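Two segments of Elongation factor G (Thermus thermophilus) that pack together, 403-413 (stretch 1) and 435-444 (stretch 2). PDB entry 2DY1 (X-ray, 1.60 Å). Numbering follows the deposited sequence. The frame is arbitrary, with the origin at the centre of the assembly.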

# COMPACT_ATOMS: atom_id res chain seq x y z
N ARG A 403 2.38 -6.35 -17.77
CA ARG A 403 1.20 -7.14 -17.41
C ARG A 403 1.56 -8.04 -16.21
O ARG A 403 0.81 -8.12 -15.22
CB ARG A 403 0.76 -8.02 -18.58
CG ARG A 403 -0.58 -8.75 -18.33
CD ARG A 403 -0.83 -9.84 -19.37
NE ARG A 403 0.12 -10.93 -19.24
CZ ARG A 403 0.13 -11.79 -18.22
NH1 ARG A 403 -0.78 -11.70 -17.26
NH2 ARG A 403 1.07 -12.72 -18.14
N LYS A 404 2.70 -8.74 -16.30
CA LYS A 404 3.16 -9.61 -15.23
C LYS A 404 3.39 -8.81 -13.94
O LYS A 404 3.01 -9.22 -12.84
CB LYS A 404 4.48 -10.30 -15.60
CG LYS A 404 4.38 -11.39 -16.68
CD LYS A 404 5.73 -12.09 -16.78
CE LYS A 404 5.69 -13.26 -17.77
NZ LYS A 404 5.63 -12.78 -19.17
N LEU A 405 4.05 -7.66 -14.08
CA LEU A 405 4.35 -6.83 -12.92
C LEU A 405 3.09 -6.40 -12.18
O LEU A 405 3.06 -6.43 -10.94
CB LEU A 405 5.12 -5.58 -13.35
CG LEU A 405 5.51 -4.60 -12.24
CD1 LEU A 405 6.64 -5.21 -11.41
CD2 LEU A 405 5.93 -3.25 -12.82
N LEU A 406 2.06 -5.99 -12.92
CA LEU A 406 0.83 -5.54 -12.27
C LEU A 406 -0.01 -6.70 -11.75
O LEU A 406 -0.83 -6.50 -10.86
CB LEU A 406 0.02 -4.63 -13.23
CG LEU A 406 0.31 -3.12 -13.24
CD1 LEU A 406 -0.26 -2.49 -11.97
CD2 LEU A 406 1.81 -2.85 -13.33
N GLU A 407 0.17 -7.90 -12.30
CA GLU A 407 -0.54 -9.06 -11.75
C GLU A 407 0.06 -9.35 -10.39
O GLU A 407 -0.66 -9.61 -9.41
CB GLU A 407 -0.32 -10.32 -12.59
CG GLU A 407 -1.21 -10.48 -13.76
CD GLU A 407 -2.67 -10.56 -13.37
OE1 GLU A 407 -3.02 -11.22 -12.36
OE2 GLU A 407 -3.47 -9.95 -14.10
N GLU A 408 1.38 -9.32 -10.32
CA GLU A 408 2.09 -9.61 -9.09
C GLU A 408 1.90 -8.48 -8.10
O GLU A 408 1.77 -8.72 -6.89
CB GLU A 408 3.58 -9.82 -9.43
CG GLU A 408 4.45 -10.18 -8.29
CD GLU A 408 5.85 -10.52 -8.77
OE1 GLU A 408 6.11 -11.69 -9.14
OE2 GLU A 408 6.68 -9.59 -8.77
N ASP A 409 1.84 -7.24 -8.59
CA ASP A 409 1.73 -6.11 -7.68
C ASP A 409 0.68 -5.09 -8.08
O ASP A 409 0.97 -4.09 -8.74
CB ASP A 409 3.10 -5.43 -7.55
CG ASP A 409 3.10 -4.32 -6.52
OD1 ASP A 409 2.09 -4.08 -5.82
OD2 ASP A 409 4.16 -3.67 -6.41
N PRO A 410 -0.57 -5.34 -7.69
CA PRO A 410 -1.69 -4.43 -8.01
C PRO A 410 -1.66 -3.13 -7.19
O PRO A 410 -2.59 -2.31 -7.30
CB PRO A 410 -2.93 -5.30 -7.72
CG PRO A 410 -2.43 -6.70 -7.83
CD PRO A 410 -1.07 -6.62 -7.18
N SER A 411 -0.62 -2.94 -6.37
CA SER A 411 -0.51 -1.69 -5.61
C SER A 411 0.15 -0.62 -6.47
O SER A 411 0.26 0.53 -6.06
CB SER A 411 0.27 -1.87 -4.30
OG SER A 411 1.68 -1.87 -4.53
N LEU A 412 0.64 -1.02 -7.65
CA LEU A 412 1.19 -0.06 -8.61
C LEU A 412 0.00 0.33 -9.51
O LEU A 412 -0.97 -0.43 -9.61
CB LEU A 412 2.25 -0.73 -9.51
CG LEU A 412 3.57 -1.11 -8.84
CD1 LEU A 412 4.31 -2.12 -9.70
CD2 LEU A 412 4.40 0.16 -8.63
N LYS A 413 0.07 1.49 -10.15
CA LYS A 413 -0.99 1.90 -11.09
C LYS A 413 -0.27 2.33 -12.36
O LYS A 413 0.70 3.06 -12.31
CB LYS A 413 -1.82 3.05 -10.54
CG LYS A 413 -2.99 3.47 -11.42
CD LYS A 413 -3.74 4.63 -10.78
CE LYS A 413 -4.53 5.42 -11.79
NZ LYS A 413 -4.68 6.84 -11.34
N THR A 435 12.06 -1.31 -6.72
CA THR A 435 11.84 -2.75 -6.82
C THR A 435 11.03 -3.11 -8.06
O THR A 435 11.18 -4.22 -8.57
CB THR A 435 11.16 -3.36 -5.55
OG1 THR A 435 9.84 -2.82 -5.36
CG2 THR A 435 12.04 -3.09 -4.32
N ALA A 436 10.20 -2.19 -8.54
CA ALA A 436 9.41 -2.47 -9.76
C ALA A 436 10.35 -2.44 -10.97
O ALA A 436 10.23 -3.26 -11.88
CB ALA A 436 8.30 -1.43 -9.93
N LYS A 437 11.26 -1.47 -10.99
CA LYS A 437 12.21 -1.38 -12.10
C LYS A 437 13.04 -2.66 -12.15
O LYS A 437 13.30 -3.22 -13.22
CB LYS A 437 13.12 -0.17 -11.89
CG LYS A 437 14.21 -0.04 -12.94
CD LYS A 437 14.99 1.26 -12.75
CE LYS A 437 16.08 1.35 -13.83
NZ LYS A 437 17.02 2.47 -13.53
N GLU A 438 13.48 -3.10 -10.98
CA GLU A 438 14.26 -4.33 -10.87
C GLU A 438 13.46 -5.54 -11.30
O GLU A 438 14.00 -6.44 -11.93
CB GLU A 438 14.74 -4.52 -9.42
CG GLU A 438 15.75 -3.45 -9.01
CD GLU A 438 15.97 -3.35 -7.51
OE1 GLU A 438 15.75 -4.35 -6.79
OE2 GLU A 438 16.38 -2.27 -7.04
N ARG A 439 12.17 -5.57 -10.94
CA ARG A 439 11.37 -6.71 -11.31
C ARG A 439 11.20 -6.80 -12.83
O ARG A 439 11.24 -7.91 -13.38
CB ARG A 439 10.01 -6.68 -10.59
CG ARG A 439 9.26 -8.00 -10.69
CD ARG A 439 10.07 -9.13 -10.09
NE ARG A 439 9.23 -10.29 -9.76
CZ ARG A 439 9.73 -11.46 -9.39
NH1 ARG A 439 11.06 -11.63 -9.30
NH2 ARG A 439 8.92 -12.46 -9.06
N LEU A 440 11.01 -5.66 -13.50
CA LEU A 440 10.89 -5.63 -14.95
C LEU A 440 12.21 -6.19 -15.53
O LEU A 440 12.20 -6.94 -16.51
CB LEU A 440 10.63 -4.19 -15.42
CG LEU A 440 9.22 -3.71 -15.05
CD1 LEU A 440 9.04 -2.22 -15.29
CD2 LEU A 440 8.21 -4.51 -15.91
N GLN A 441 13.33 -5.85 -14.90
CA GLN A 441 14.64 -6.37 -15.35
C GLN A 441 14.67 -7.91 -15.20
O GLN A 441 15.24 -8.61 -16.03
CB GLN A 441 15.75 -5.70 -14.51
CG GLN A 441 17.14 -6.33 -14.61
CD GLN A 441 18.11 -5.67 -13.62
OE1 GLN A 441 17.81 -5.53 -12.41
NE2 GLN A 441 19.26 -5.25 -14.12
N ASP A 442 14.06 -8.45 -14.14
CA ASP A 442 14.04 -9.89 -13.95
C ASP A 442 13.26 -10.54 -15.07
O ASP A 442 13.53 -11.69 -15.43
CB ASP A 442 13.33 -10.30 -12.64
CG ASP A 442 14.02 -9.77 -11.41
OD1 ASP A 442 15.20 -9.38 -11.49
OD2 ASP A 442 13.36 -9.77 -10.34
N TYR A 443 12.28 -9.80 -15.59
CA TYR A 443 11.43 -10.31 -16.68
C TYR A 443 12.08 -10.08 -18.04
O TYR A 443 11.48 -10.38 -19.08
CB TYR A 443 10.06 -9.64 -16.66
CG TYR A 443 9.23 -9.91 -15.41
CD1 TYR A 443 9.35 -11.10 -14.71
CD2 TYR A 443 8.29 -8.97 -14.97
CE1 TYR A 443 8.53 -11.37 -13.60
CE2 TYR A 443 7.47 -9.23 -13.86
CZ TYR A 443 7.60 -10.43 -13.19
OH TYR A 443 6.75 -10.74 -12.14
N GLY A 444 13.30 -9.54 -18.03
CA GLY A 444 14.03 -9.33 -19.29
C GLY A 444 13.88 -7.97 -19.96
O GLY A 444 14.26 -7.78 -21.12

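Two helices that cross obliquely often make contact through a single stripe of residues on each, and these segments of elongation factor G illustrate how apolar packing and a buried charge pair can share such a stripe. Helix 403-408 and helix 435-442 run at 128° between their N-to-C directions, with axes 10.1 Å apart at closest approach. The backbones are nearest where the CA atoms of Leu405 and Leu440 lie 7.0 Å apart, and the contact buries a modest 381 Å² in total.

Along stretch 1, Arg403 stays out of reach, and the contact opens with Lys404. Its aliphatic chain lies over one face of the Tyr443 ring, with CD 4.1 Å from the ring centroid and almost exactly on the normal, a CH-pi contact. The end of the chain then leads away, so the methylenes pack on the ring while the ammonium is hydrogen-bonded elsewhere in the structure.

One residue on, Leu405 has the largest covered area of the interface. Its CB starts sideways, but the branched end comes nearer: Leu405 CD1 lies 3.8 Å from Arg439 CB, and Leu405 CD2 lies 4.0 Å from Leu440 CG and 4.2 Å from Ala436 CB. Leu406 and Glu407 make no contact.

Glu408, a turn after Lys404, brings charge to the buried interface. Its extended side chain receives two hydrogen bonds in a bidentate salt bridge, from Arg439 NE to Glu408 OE2 (2.8 Å) and from Arg439 NH2 to Glu408 OE1 (2.9 Å). The same guanidinium is held within its own helix by a salt bridge from Arg439 NH1 to Asp442 OD2 (3.1 Å).

The helix gives way at Asp409 to a type I turn ending at Leu412, whose CD1 packs 4.1 Å from Ala436 CB, extending the apolar patch begun by Leu405.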